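PDB 3P94: GDSL-like Lipase from Parabacteroides distasonis, which is probably a serine hydrolase of the GDSL-like lipase family, SGNH superfamily, that may cleave acyl esters such as lysophospholipids. Local coordinates for residues A[59-64]-A[89-94]; A[98-103]-A[148-153]; A[126-129]-A[135-138]; A[142-147]-A[156-161]. One frame throughout, in Å; residues are numbered along the deposited sequence. Where two conformers were deposited one is given.

Contact 1: A[59-64]-A[89-94]; sequences TSEMLV and HNNGVI
With CG anti to the backbone N (chi1 -168°), N91 sends its amide out from the loop toward helix 59-71, and S60 meets it with OG placed beside its own backbone N (chi1 -72°). The two polar groups do not touch directly: the closest atoms of this pair, S60 CB and N91 ND2, are 4.1 Å apart. A single water fills the step between them. It lies 2.9 Å from N91 ND2, whose N-H it accepts, and 2.7 Å from S60 OG. N91 OD1 is 3.8 Å from E61 OE2, a passing approach of two acceptors with carboxylate and amide planes 50° apart; N91 OD1 takes its hydrogen bond from W6 NE1, and the other carboxylate oxygen, E61 OE1, bonds T58 OG1. The extended side chain of I94 brings CD1 to 4.2 Å from S60 OG, which gives the bridge an apolar neighbour. The loop's shape comes from its own backbone. H89 closes the preceding helix in a Schellman motif, and a type I turn from H89 to G92 is closed by G92 N bonding H89 O at 3.0 Å; G92 then takes a positive phi that would press a side chain against the preceding carbonyl. The Gly-x-Asn-Asp sequence characteristic of SGNH hydrolases runs into helix 84-87, and its D86 bonds T59 OG1 through OD2. The contact thus sets the start of helix 59-71 against the loop that leads from helix 84-87 into helix 96-112.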
loop_
_atom_site.group_PDB
_atom_site.type_symbol
_atom_site.label_atom_id
_atom_site.label_comp_id
_atom_site.label_asym_id
_atom_site.label_seq_id
_atom_site.Cartn_x
_atom_site.Cartn_y
_atom_site.Cartn_z
ATOM N N THR A 59 6.713 -0.866 5.902
ATOM C CA THR A 59 5.972 -2.103 6.226
ATOM C C THR A 59 6.046 -2.414 7.736
ATOM O O THR A 59 5.152 -3.088 8.241
ATOM C CB THR A 59 6.490 -3.272 5.396
ATOM O OG1 THR A 59 7.868 -3.475 5.680
ATOM C CG2 THR A 59 6.252 -3.090 3.884
ATOM N N SER A 60 7.103 -1.917 8.450
ATOM C CA SER A 60 7.264 -2.153 9.889
ATOM C C SER A 60 6.149 -1.459 10.698
ATOM O O SER A 60 5.499 -2.130 11.497
ATOM C CB SER A 60 8.643 -1.715 10.368
ATOM O OG SER A 60 9.628 -2.618 9.896
ATOM N N GLU A 61 5.893 -0.148 10.467
ATOM C CA GLU A 61 4.819 0.573 11.179
ATOM C C GLU A 61 3.478 -0.021 10.821
ATOM O O GLU A 61 2.603 -0.161 11.671
ATOM C CB GLU A 61 4.810 2.080 10.870
ATOM C CG GLU A 61 6.041 2.820 11.374
ATOM C CD GLU A 61 7.102 3.068 10.316
ATOM O OE1 GLU A 61 7.139 2.327 9.304
ATOM O OE2 GLU A 61 7.873 4.037 10.483
HETATM N N MSE A 62 3.334 -0.403 9.557
HETATM C CA MSE A 62 2.104 -0.975 9.056
HETATM C C MSE A 62 1.777 -2.308 9.719
HETATM O O MSE A 62 0.616 -2.517 10.100
HETATM C CB MSE A 62 2.193 -1.113 7.540
HETATM C CG MSE A 62 2.006 0.197 6.839
HETATM SE SE MSE A 62 1.952 -0.157 4.953
HETATM C CE MSE A 62 3.196 1.296 4.429
ATOM N N LEU A 63 2.778 -3.190 9.897
ATOM C CA LEU A 63 2.568 -4.481 10.570
ATOM C C LEU A 63 2.098 -4.250 12.028
ATOM O O LEU A 63 1.205 -4.955 12.505
ATOM C CB LEU A 63 3.856 -5.341 10.534
ATOM C CG LEU A 63 3.830 -6.678 11.305
ATOM C CD1 LEU A 63 2.697 -7.602 10.814
ATOM C CD2 LEU A 63 5.162 -7.395 11.206
ATOM N N VAL A 64 2.663 -3.244 12.708
ATOM C CA VAL A 64 2.302 -2.907 14.092
ATOM C C VAL A 64 0.895 -2.226 14.140
ATOM O O VAL A 64 0.085 -2.556 15.003
ATOM C CB VAL A 64 3.409 -2.052 14.760
ATOM C CG1 VAL A 64 2.937 -1.435 16.081
ATOM C CG2 VAL A 64 4.659 -2.897 14.989
ATOM N N HIS A 89 14.482 3.640 3.005
ATOM C CA HIS A 89 15.015 3.523 4.373
ATOM C C HIS A 89 14.417 4.581 5.320
ATOM O O HIS A 89 15.140 5.129 6.162
ATOM C CB HIS A 89 16.552 3.608 4.413
ATOM C CG HIS A 89 17.296 2.508 3.727
ATOM N ND1 HIS A 89 16.677 1.348 3.268
ATOM C CD2 HIS A 89 18.607 2.444 3.440
ATOM C CE1 HIS A 89 17.637 0.636 2.707
ATOM N NE2 HIS A 89 18.803 1.265 2.773
ATOM N N ASN A 90 13.099 4.848 5.209
ATOM C CA ASN A 90 12.430 5.832 6.077
ATOM C C ASN A 90 12.515 5.447 7.559
ATOM O O ASN A 90 12.585 6.331 8.410
ATOM C CB ASN A 90 10.965 6.017 5.682
ATOM C CG ASN A 90 10.757 6.953 4.523
ATOM O OD1 ASN A 90 11.663 7.227 3.740
ATOM N ND2 ASN A 90 9.543 7.438 4.375
ATOM N N ASN A 91 12.493 4.136 7.860
ATOM C CA ASN A 91 12.596 3.647 9.234
ATOM C C ASN A 91 13.982 3.006 9.452
ATOM O O ASN A 91 14.147 2.103 10.281
ATOM C CB ASN A 91 11.451 2.662 9.570
ATOM C CG ASN A 91 11.361 2.367 11.051
ATOM O OD1 ASN A 91 11.350 3.268 11.882
ATOM N ND2 ASN A 91 11.407 1.100 11.419
ATOM N N GLY A 92 14.972 3.513 8.717
ATOM C CA GLY A 92 16.342 3.022 8.784
ATOM C C GLY A 92 16.597 1.922 7.776
ATOM O O GLY A 92 15.696 1.557 7.021
ATOM N N VAL A 93 17.835 1.394 7.766
ATOM C CA VAL A 93 18.263 0.333 6.856
ATOM C C VAL A 93 17.448 -0.948 7.129
ATOM O O VAL A 93 17.233 -1.326 8.291
ATOM C CB VAL A 93 19.801 0.092 6.943
ATOM C CG1 VAL A 93 20.244 -0.384 8.327
ATOM C CG2 VAL A 93 20.287 -0.848 5.839
ATOM N N ILE A 94 16.986 -1.587 6.063
ATOM C CA ILE A 94 16.229 -2.836 6.137
ATOM C C ILE A 94 16.499 -3.645 4.856
ATOM O O ILE A 94 16.438 -3.090 3.758
ATOM C CB ILE A 94 14.705 -2.633 6.421
ATOM C CG1 ILE A 94 13.983 -4.000 6.630
ATOM C CG2 ILE A 94 14.002 -1.711 5.389
ATOM C CD1 ILE A 94 12.541 -3.946 7.213
HETATM O O HOH W 1 11.960 -1.275 9.793
#

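Contact 2: A[98-103]-A[148-153]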
loop_
_atom_site.group_PDB
_atom_site.type_symbol
_atom_site.label_atom_id
_atom_site.label_comp_id
_atom_site.label_asym_id
_atom_site.label_seq_id
_atom_site.Cartn_x
_atom_site.Cartn_y
_atom_site.Cartn_z
ATOM N N ASN A 98 13.395 -8.738 4.364
ATOM C CA ASN A 98 12.711 -8.431 5.615
ATOM C C ASN A 98 11.506 -7.518 5.372
ATOM O O ASN A 98 10.536 -7.573 6.134
ATOM C CB ASN A 98 13.695 -7.844 6.631
ATOM C CG ASN A 98 14.718 -8.853 7.109
ATOM O OD1 ASN A 98 14.462 -10.054 7.193
ATOM N ND2 ASN A 98 15.896 -8.384 7.446
ATOM N N VAL A 99 11.548 -6.720 4.283
ATOM C CA VAL A 99 10.432 -5.882 3.820
ATOM C C VAL A 99 9.330 -6.849 3.370
ATOM O O VAL A 99 8.179 -6.733 3.808
ATOM C CB VAL A 99 10.873 -4.924 2.680
ATOM C CG1 VAL A 99 9.690 -4.116 2.137
ATOM C CG2 VAL A 99 12.011 -4.004 3.136
ATOM N N PHE A 100 9.720 -7.853 2.551
ATOM C CA PHE A 100 8.828 -8.904 2.076
ATOM C C PHE A 100 8.238 -9.684 3.268
ATOM O O PHE A 100 7.049 -9.982 3.257
ATOM C CB PHE A 100 9.568 -9.848 1.112
ATOM C CG PHE A 100 8.754 -11.047 0.676
ATOM C CD1 PHE A 100 7.604 -10.887 -0.082
ATOM C CD2 PHE A 100 9.134 -12.338 1.038
ATOM C CE1 PHE A 100 6.842 -11.998 -0.465
ATOM C CE2 PHE A 100 8.375 -13.450 0.643
ATOM C CZ PHE A 100 7.241 -13.269 -0.110
ATOM N N GLY A 101 9.077 -9.984 4.267
ATOM C CA GLY A 101 8.686 -10.708 5.475
ATOM C C GLY A 101 7.581 -10.019 6.249
ATOM O O GLY A 101 6.667 -10.683 6.748
ATOM N N ASN A 102 7.645 -8.677 6.344
ATOM C CA ASN A 102 6.619 -7.866 6.995
ATOM C C ASN A 102 5.287 -7.992 6.249
ATOM O O ASN A 102 4.233 -8.073 6.888
ATOM C CB ASN A 102 7.041 -6.404 7.058
ATOM C CG ASN A 102 7.991 -6.064 8.170
ATOM O OD1 ASN A 102 8.096 -6.760 9.171
ATOM N ND2 ASN A 102 8.660 -4.946 8.044
ATOM N N LEU A 103 5.345 -8.001 4.893
ATOM C CA LEU A 103 4.146 -8.146 4.055
ATOM C C LEU A 103 3.540 -9.541 4.252
ATOM O O LEU A 103 2.324 -9.649 4.350
ATOM C CB LEU A 103 4.473 -7.882 2.567
ATOM C CG LEU A 103 4.925 -6.436 2.216
ATOM C CD1 LEU A 103 5.614 -6.393 0.854
ATOM C CD2 LEU A 103 3.759 -5.467 2.230
ATOM N N LYS A 148 4.312 -11.041 -6.028
ATOM C CA LYS A 148 3.517 -11.751 -7.038
ATOM C C LYS A 148 3.596 -13.275 -6.869
ATOM O O LYS A 148 2.563 -13.944 -6.943
ATOM C CB LYS A 148 3.940 -11.355 -8.459
ATOM C CG LYS A 148 2.915 -11.815 -9.506
ATOM C CD LYS A 148 3.380 -11.561 -10.936
ATOM C CE LYS A 148 2.273 -11.845 -11.928
ATOM N NZ LYS A 148 1.801 -13.264 -11.867
ATOM N N GLU A 149 4.809 -13.818 -6.656
ATOM C CA GLU A 149 5.024 -15.254 -6.467
ATOM C C GLU A 149 4.308 -15.746 -5.196
ATOM O O GLU A 149 3.664 -16.798 -5.234
ATOM C CB GLU A 149 6.519 -15.564 -6.417
ATOM C CG GLU A 149 7.115 -15.837 -7.792
ATOM C CD GLU A 149 8.599 -15.573 -7.972
ATOM O OE1 GLU A 149 9.347 -15.595 -6.967
ATOM O OE2 GLU A 149 9.016 -15.353 -9.132
ATOM N N TYR A 150 4.373 -14.968 -4.098
ATOM C CA TYR A 150 3.668 -15.273 -2.847
ATOM C C TYR A 150 2.137 -15.258 -3.064
ATOM O O TYR A 150 1.450 -16.181 -2.620
ATOM C CB TYR A 150 4.060 -14.293 -1.720
ATOM C CG TYR A 150 3.355 -14.584 -0.410
ATOM C CD1 TYR A 150 3.812 -15.582 0.445
ATOM C CD2 TYR A 150 2.202 -13.893 -0.047
ATOM C CE1 TYR A 150 3.148 -15.875 1.634
ATOM C CE2 TYR A 150 1.517 -14.194 1.132
ATOM C CZ TYR A 150 1.997 -15.179 1.975
ATOM O OH TYR A 150 1.300 -15.472 3.129
ATOM N N ALA A 151 1.615 -14.208 -3.732
ATOM C CA ALA A 151 0.185 -14.063 -4.002
ATOM C C ALA A 151 -0.337 -15.239 -4.839
ATOM O O ALA A 151 -1.363 -15.820 -4.478
ATOM C CB ALA A 151 -0.083 -12.741 -4.713
ATOM N N ASP A 152 0.399 -15.627 -5.907
ATOM C CA ASP A 152 0.030 -16.732 -6.790
ATOM C C ASP A 152 -0.004 -18.066 -6.034
ATOM O O ASP A 152 -0.966 -18.826 -6.168
ATOM C CB ASP A 152 1.003 -16.827 -7.986
ATOM C CG ASP A 152 0.897 -15.703 -9.011
ATOM O OD1 ASP A 152 0.073 -14.775 -8.804
ATOM O OD2 ASP A 152 1.663 -15.730 -10.006
ATOM N N LYS A 153 1.033 -18.330 -5.227
ATOM C CA LYS A 153 1.193 -19.564 -4.452
ATOM C C LYS A 153 0.140 -19.689 -3.328
ATOM O O LYS A 153 -0.138 -20.807 -2.889
ATOM C CB LYS A 153 2.605 -19.592 -3.842
ATOM C CG LYS A 153 3.173 -20.968 -3.596
ATOM C CD LYS A 153 4.566 -20.867 -2.995
#
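Segments 98-103 and 148-153 are both helical, and their backbones come nearest at F100 and Y150, whose CA atoms are 9.6 Å apart, a gap left to two aromatic side chains to span. Both rings leave their helices in the same way, with CG anti to the backbone N (chi1 174° for F100). F100 advances with the far end of its ring: CZ comes to 3.7 Å from Y150 CB and CE1 to 3.8 Å from that same carbon. The methylene of Y150 therefore sits at the edge of the phenylalanine ring, in its plane. The two rings form an offset edge-to-face pair, the edge of F100 toward the face of Y150, with centroids 6.0 Å apart and planes at 81°. Because of the offset, the closest touch falls at the root of the tyrosine. L143, two turns before Y150 in helix 137-153, also packs on F100, while V104, A107 and E108 of helix 96-112 receive Y150. Helix 96-112 follows strand 75-81 and helix 137-153 follows strand 116-120, neighbours in the parallel sheet, so the pair joins two helices of the flavodoxin-like alpha/beta fold. Within the second helix K148 NZ and D152 OD2 make a salt bridge, a weak hydrogen bond of 3.1 Å. A tetraethylene glycol, probably from the crystallisation liquor, lies about 3 Å from the F100 side chain. Chemically the junction rests on carbon-to-carbon contact and the near-perpendicular ring pair; with only 87 Å² buried at the surface, it implies a modest apolar join between two helices.

Contact 3: A[126-129]-A[135-138]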
loop_
_atom_site.group_PDB
_atom_site.type_symbol
_atom_site.label_atom_id
_atom_site.label_comp_id
_atom_site.label_asym_id
_atom_site.label_seq_id
_atom_site.Cartn_x
_atom_site.Cartn_y
_atom_site.Cartn_z
ATOM N N TYR A 126 12.163 5.699 -10.083
ATOM C CA TYR A 126 13.530 5.761 -10.601
ATOM C C TYR A 126 14.472 6.418 -9.588
ATOM O O TYR A 126 15.660 6.090 -9.555
ATOM C CB TYR A 126 13.553 6.528 -11.932
ATOM C CG TYR A 126 14.925 6.609 -12.565
ATOM C CD1 TYR A 126 15.505 5.493 -13.163
ATOM C CD2 TYR A 126 15.626 7.812 -12.604
ATOM C CE1 TYR A 126 16.758 5.568 -13.765
ATOM C CE2 TYR A 126 16.877 7.900 -13.204
ATOM C CZ TYR A 126 17.440 6.775 -13.785
ATOM O OH TYR A 126 18.675 6.849 -14.373
ATOM N N ASP A 127 13.947 7.363 -8.781
ATOM C CA ASP A 127 14.730 8.096 -7.780
ATOM C C ASP A 127 13.826 8.739 -6.733
ATOM O O ASP A 127 12.665 9.063 -7.023
ATOM C CB ASP A 127 15.580 9.181 -8.480
ATOM C CG ASP A 127 16.613 9.850 -7.596
ATOM O OD1 ASP A 127 17.440 9.126 -7.003
ATOM O OD2 ASP A 127 16.595 11.104 -7.496
ATOM N N PHE A 128 14.355 8.908 -5.516
ATOM C CA PHE A 128 13.653 9.569 -4.419
ATOM C C PHE A 128 14.214 10.974 -4.276
ATOM O O PHE A 128 15.356 11.113 -3.847
ATOM C CB PHE A 128 13.803 8.789 -3.104
ATOM C CG PHE A 128 13.383 7.352 -3.137
ATOM C CD1 PHE A 128 12.088 7.006 -3.465
ATOM C CD2 PHE A 128 14.267 6.350 -2.764
ATOM C CE1 PHE A 128 11.696 5.683 -3.472
ATOM C CE2 PHE A 128 13.874 5.024 -2.758
ATOM C CZ PHE A 128 12.583 4.699 -3.095
ATOM N N PRO A 129 13.497 12.038 -4.680
ATOM C CA PRO A 129 14.077 13.389 -4.558
ATOM C C PRO A 129 14.497 13.737 -3.117
ATOM O O PRO A 129 15.492 14.434 -2.927
ATOM C CB PRO A 129 12.948 14.299 -5.050
ATOM C CG PRO A 129 12.104 13.416 -5.932
ATOM C CD PRO A 129 12.135 12.081 -5.255
ATOM N N GLN A 135 18.865 4.402 -6.031
ATOM C CA GLN A 135 18.607 3.528 -7.183
ATOM C C GLN A 135 17.435 2.523 -6.910
ATOM O O GLN A 135 17.635 1.308 -6.901
ATOM C CB GLN A 135 19.899 2.802 -7.579
ATOM C CG GLN A 135 21.027 3.790 -7.865
ATOM C CD GLN A 135 22.127 3.171 -8.654
ATOM O OE1 GLN A 135 23.123 2.697 -8.104
ATOM N NE2 GLN A 135 21.994 3.198 -9.968
ATOM N N PRO A 136 16.203 3.026 -6.672
ATOM C CA PRO A 136 15.106 2.112 -6.297
ATOM C C PRO A 136 14.486 1.238 -7.391
ATOM O O PRO A 136 13.833 0.254 -7.024
ATOM C CB PRO A 136 14.021 3.062 -5.795
ATOM C CG PRO A 136 14.285 4.352 -6.505
ATOM C CD PRO A 136 15.773 4.441 -6.587
ATOM N N ALA A 137 14.631 1.596 -8.697
ATOM C CA ALA A 137 13.957 0.921 -9.823
ATOM C C ALA A 137 14.008 -0.615 -9.777
ATOM O O ALA A 137 12.950 -1.247 -9.821
ATOM C CB ALA A 137 14.490 1.416 -11.157
ATOM N N ASP A 138 15.204 -1.208 -9.683
ATOM C CA ASP A 138 15.358 -2.672 -9.694
ATOM C C ASP A 138 14.959 -3.313 -8.376
ATOM O O ASP A 138 14.593 -4.491 -8.375
ATOM C CB ASP A 138 16.796 -3.068 -10.047
ATOM C CG ASP A 138 17.213 -2.726 -11.464
ATOM O OD1 ASP A 138 16.316 -2.530 -12.325
ATOM O OD2 ASP A 138 18.426 -2.717 -11.732
HETATM O O HOH W 2 16.529 3.559 -9.851
HETATM O O HOH W 3 18.882 7.003 -7.561
#
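P136 meets F128 and Y126 through successive atoms of its ring. CB lies 3.5 Å from F128 CZ and almost as near CE2, at the far end of the phenylalanine. CG stands over one face of that ring, 4.0 Å from its centroid and 20° off the normal, a CH-pi contact displaced toward the rim; the same atom is 3.7 Å from Y126 C. CD comes to 3.4 Å from Y126 O. The proline's place in the fold is the loop that leaves strand 116-120 and enters helix 137-153, a connection of the flavodoxin-like alpha/beta sheet. F128, whose CG lies anti to the carbonyl carbon (chi1 -55°) and so turns the ring's face to P136 CG, also packs on I84, I87 and V181, near the residues of a probable Ser-His-Asp triad without touching them. Replacing F128 by an alanine would probably leave CB and CG of P136 without their aromatic cover and open a gap beside I87. Two waters bridge the segments: one joins the backbones, donating to Y126 O at 2.7 Å and accepting from A137 N; the other donates to the side-chain oxygen D127 OD1 at 2.6 Å and accepts from Q135 N.

Contact 4: A[142-147]-A[156-161]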
loop_
_atom_site.group_PDB
_atom_site.type_symbol
_atom_site.label_atom_id
_atom_site.label_comp_id
_atom_site.label_asym_id
_atom_site.label_seq_id
_atom_site.Cartn_x
_atom_site.Cartn_y
_atom_site.Cartn_z
ATOM N N GLN A 142 12.363 -6.343 -7.905
ATOM C CA GLN A 142 12.684 -7.555 -7.138
ATOM C C GLN A 142 11.605 -7.842 -6.080
ATOM O O GLN A 142 11.122 -8.977 -5.986
ATOM C CB GLN A 142 14.076 -7.471 -6.482
ATOM C CG GLN A 142 14.440 -8.708 -5.629
ATOM C CD GLN A 142 14.517 -9.977 -6.444
ATOM O OE1 GLN A 142 15.531 -10.273 -7.053
ATOM N NE2 GLN A 142 13.440 -10.749 -6.493
ATOM N N LEU A 143 11.223 -6.813 -5.311
ATOM C CA LEU A 143 10.187 -6.942 -4.283
ATOM C C LEU A 143 8.868 -7.388 -4.914
ATOM O O LEU A 143 8.234 -8.284 -4.367
ATOM C CB LEU A 143 10.009 -5.623 -3.502
ATOM C CG LEU A 143 8.950 -5.607 -2.362
ATOM C CD1 LEU A 143 9.166 -6.755 -1.333
ATOM C CD2 LEU A 143 8.983 -4.285 -1.638
ATOM N N ASN A 144 8.482 -6.798 -6.071
ATOM C CA ASN A 144 7.240 -7.148 -6.768
ATOM C C ASN A 144 7.238 -8.591 -7.251
ATOM O O ASN A 144 6.185 -9.217 -7.243
ATOM C CB ASN A 144 6.971 -6.204 -7.933
ATOM C CG ASN A 144 6.451 -4.856 -7.501
ATOM O OD1 ASN A 144 6.042 -4.671 -6.349
ATOM N ND2 ASN A 144 6.428 -3.890 -8.418
ATOM N N LYS A 145 8.420 -9.127 -7.633
ATOM C CA LYS A 145 8.567 -10.510 -8.072
ATOM C C LYS A 145 8.203 -11.443 -6.922
ATOM O O LYS A 145 7.464 -12.408 -7.126
ATOM C CB LYS A 145 10.004 -10.766 -8.567
ATOM C CG LYS A 145 10.128 -11.972 -9.458
ATOM C CD LYS A 145 11.584 -12.337 -9.700
ATOM C CE LYS A 145 11.692 -13.684 -10.384
ATOM N NZ LYS A 145 13.088 -14.192 -10.377
ATOM N N TRP A 146 8.701 -11.127 -5.709
ATOM C CA TRP A 146 8.435 -11.894 -4.486
ATOM C C TRP A 146 6.968 -11.799 -4.076
ATOM O O TRP A 146 6.370 -12.830 -3.743
ATOM C CB TRP A 146 9.330 -11.420 -3.339
ATOM C CG TRP A 146 10.784 -11.747 -3.521
ATOM C CD1 TRP A 146 11.319 -12.769 -4.256
ATOM C CD2 TRP A 146 11.888 -11.054 -2.932
ATOM N NE1 TRP A 146 12.684 -12.764 -4.149
ATOM C CE2 TRP A 146 13.064 -11.713 -3.347
ATOM C CE3 TRP A 146 11.997 -9.940 -2.086
ATOM C CZ2 TRP A 146 14.335 -11.295 -2.942
ATOM C CZ3 TRP A 146 13.255 -9.531 -1.683
ATOM C CH2 TRP A 146 14.403 -10.220 -2.088
ATOM N N ILE A 147 6.393 -10.575 -4.107
ATOM C CA ILE A 147 4.983 -10.341 -3.763
ATOM C C ILE A 147 4.082 -11.153 -4.700
ATOM O O ILE A 147 3.194 -11.862 -4.220
ATOM C CB ILE A 147 4.611 -8.835 -3.803
ATOM C CG1 ILE A 147 5.392 -8.021 -2.744
ATOM C CG2 ILE A 147 3.080 -8.637 -3.625
ATOM C CD1 ILE A 147 5.292 -6.448 -2.964
ATOM N N LEU A 156 -3.956 -15.465 -3.539
ATOM C CA LEU A 156 -4.256 -14.059 -3.271
ATOM C C LEU A 156 -4.251 -13.274 -4.579
ATOM O O LEU A 156 -3.512 -13.622 -5.501
ATOM C CB LEU A 156 -3.256 -13.445 -2.265
ATOM C CG LEU A 156 -2.962 -14.216 -0.964
ATOM C CD1 LEU A 156 -1.880 -13.516 -0.161
ATOM C CD2 LEU A 156 -4.224 -14.404 -0.113
ATOM N N THR A 157 -5.078 -12.230 -4.667
ATOM C CA THR A 157 -5.159 -11.375 -5.852
ATOM C C THR A 157 -3.937 -10.432 -5.886
ATOM O O THR A 157 -3.584 -9.851 -4.853
ATOM C CB THR A 157 -6.489 -10.583 -5.830
ATOM O OG1 THR A 157 -7.574 -11.507 -5.876
ATOM C CG2 THR A 157 -6.610 -9.587 -6.987
ATOM N N TYR A 158 -3.298 -10.290 -7.069
ATOM C CA TYR A 158 -2.169 -9.377 -7.262
ATOM C C TYR A 158 -2.605 -8.252 -8.207
ATOM O O TYR A 158 -3.112 -8.523 -9.296
ATOM C CB TYR A 158 -0.928 -10.121 -7.794
ATOM C CG TYR A 158 0.289 -9.240 -8.017
ATOM C CD1 TYR A 158 1.070 -8.810 -6.946
ATOM C CD2 TYR A 158 0.695 -8.888 -9.305
ATOM C CE1 TYR A 158 2.202 -8.018 -7.147
ATOM C CE2 TYR A 158 1.832 -8.112 -9.521
ATOM C CZ TYR A 158 2.585 -7.683 -8.440
ATOM O OH TYR A 158 3.716 -6.936 -8.657
ATOM N N VAL A 159 -2.462 -7.001 -7.763
ATOM C CA VAL A 159 -2.845 -5.810 -8.523
ATOM C C VAL A 159 -1.577 -5.248 -9.155
ATOM O O VAL A 159 -0.714 -4.717 -8.444
ATOM C CB VAL A 159 -3.583 -4.780 -7.615
ATOM C CG1 VAL A 159 -3.858 -3.476 -8.345
ATOM C CG2 VAL A 159 -4.880 -5.358 -7.075
ATOM N N ASP A 160 -1.456 -5.378 -10.486
ATOM C CA ASP A 160 -0.258 -4.933 -11.181
ATOM C C ASP A 160 -0.363 -3.480 -11.686
ATOM O O ASP A 160 -0.499 -3.211 -12.895
ATOM C CB ASP A 160 0.106 -5.892 -12.322
ATOM C CG ASP A 160 1.519 -5.734 -12.870
ATOM O OD1 ASP A 160 2.272 -4.877 -12.354
ATOM O OD2 ASP A 160 1.880 -6.486 -13.789
ATOM N N TYR A 161 -0.194 -2.538 -10.751
ATOM C CA TYR A 161 -0.117 -1.120 -11.097
ATOM C C TYR A 161 1.143 -0.833 -11.908
ATOM O O TYR A 161 1.115 -0.017 -12.827
ATOM C CB TYR A 161 -0.033 -0.255 -9.828
ATOM C CG TYR A 161 -1.220 -0.235 -8.896
ATOM C CD1 TYR A 161 -2.516 -0.139 -9.390
ATOM C CD2 TYR A 161 -1.042 -0.137 -7.519
ATOM C CE1 TYR A 161 -3.610 -0.023 -8.532
ATOM C CE2 TYR A 161 -2.124 -0.012 -6.654
ATOM C CZ TYR A 161 -3.406 0.047 -7.165
ATOM O OH TYR A 161 -4.465 0.168 -6.307
#
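Y158 crosses both N144 and I147 at about a right angle, thrust from its strand toward helix 137-153 with CG anti to the backbone N (chi1 -180°). The phenol end meets the asparagine. OH rests 3.4 Å from N144 CB and 3.6 Å from N144 CG, and the amide and ring planes stand 74° apart. This is contact with the base of the side chain and not a hydrogen bond; V122 N, just past the end of strand 116-120, bonds N144 OD1, which fixes the asparagine's turn. I147 comes in at the ring's edge, near its plane: CG2 lies 3.7 Å from Y158 CE1 and 3.9 Å from CD1. A serine in place of Y158 would probably strip the CG2 methyl of I147 and the CB of N144 of their partner and leave a gap between helix and strand. The three residues join two members of the beta-alpha-beta unit formed by strand 116-120, helix 137-153 and strand 157-159. I147 also packs on F119 of the first strand, while V159, next to Y158, packs on I194 and A198 of helix 185-202, placing this outermost strand of the parallel sheet between the two helices.

How the contacts relate
Contacts 2 and 4 are the closest pair, with centres about 8 Å apart, and both use helix 137-153: A151 O and L156 N lie 2.8 Å apart, a probable hydrogen bond, and F100 CE1 packs 3.4 Å from W146 O. Contact 1 joins contact 2 through helix 96-112, where N102 ND2 is 2.9 Å from T59 OG1, a probable hydrogen bond. Contact 3 stands apart, its centre about 18 Å from those of contacts 1 and 4, yet it leads into the helix that contacts 2 and 4 share. The F128 side chain of contact 3 lies near, without touching, the residues of the probable Ser-His-Asp triad; the bound tetraethylene glycol lies at contact 2.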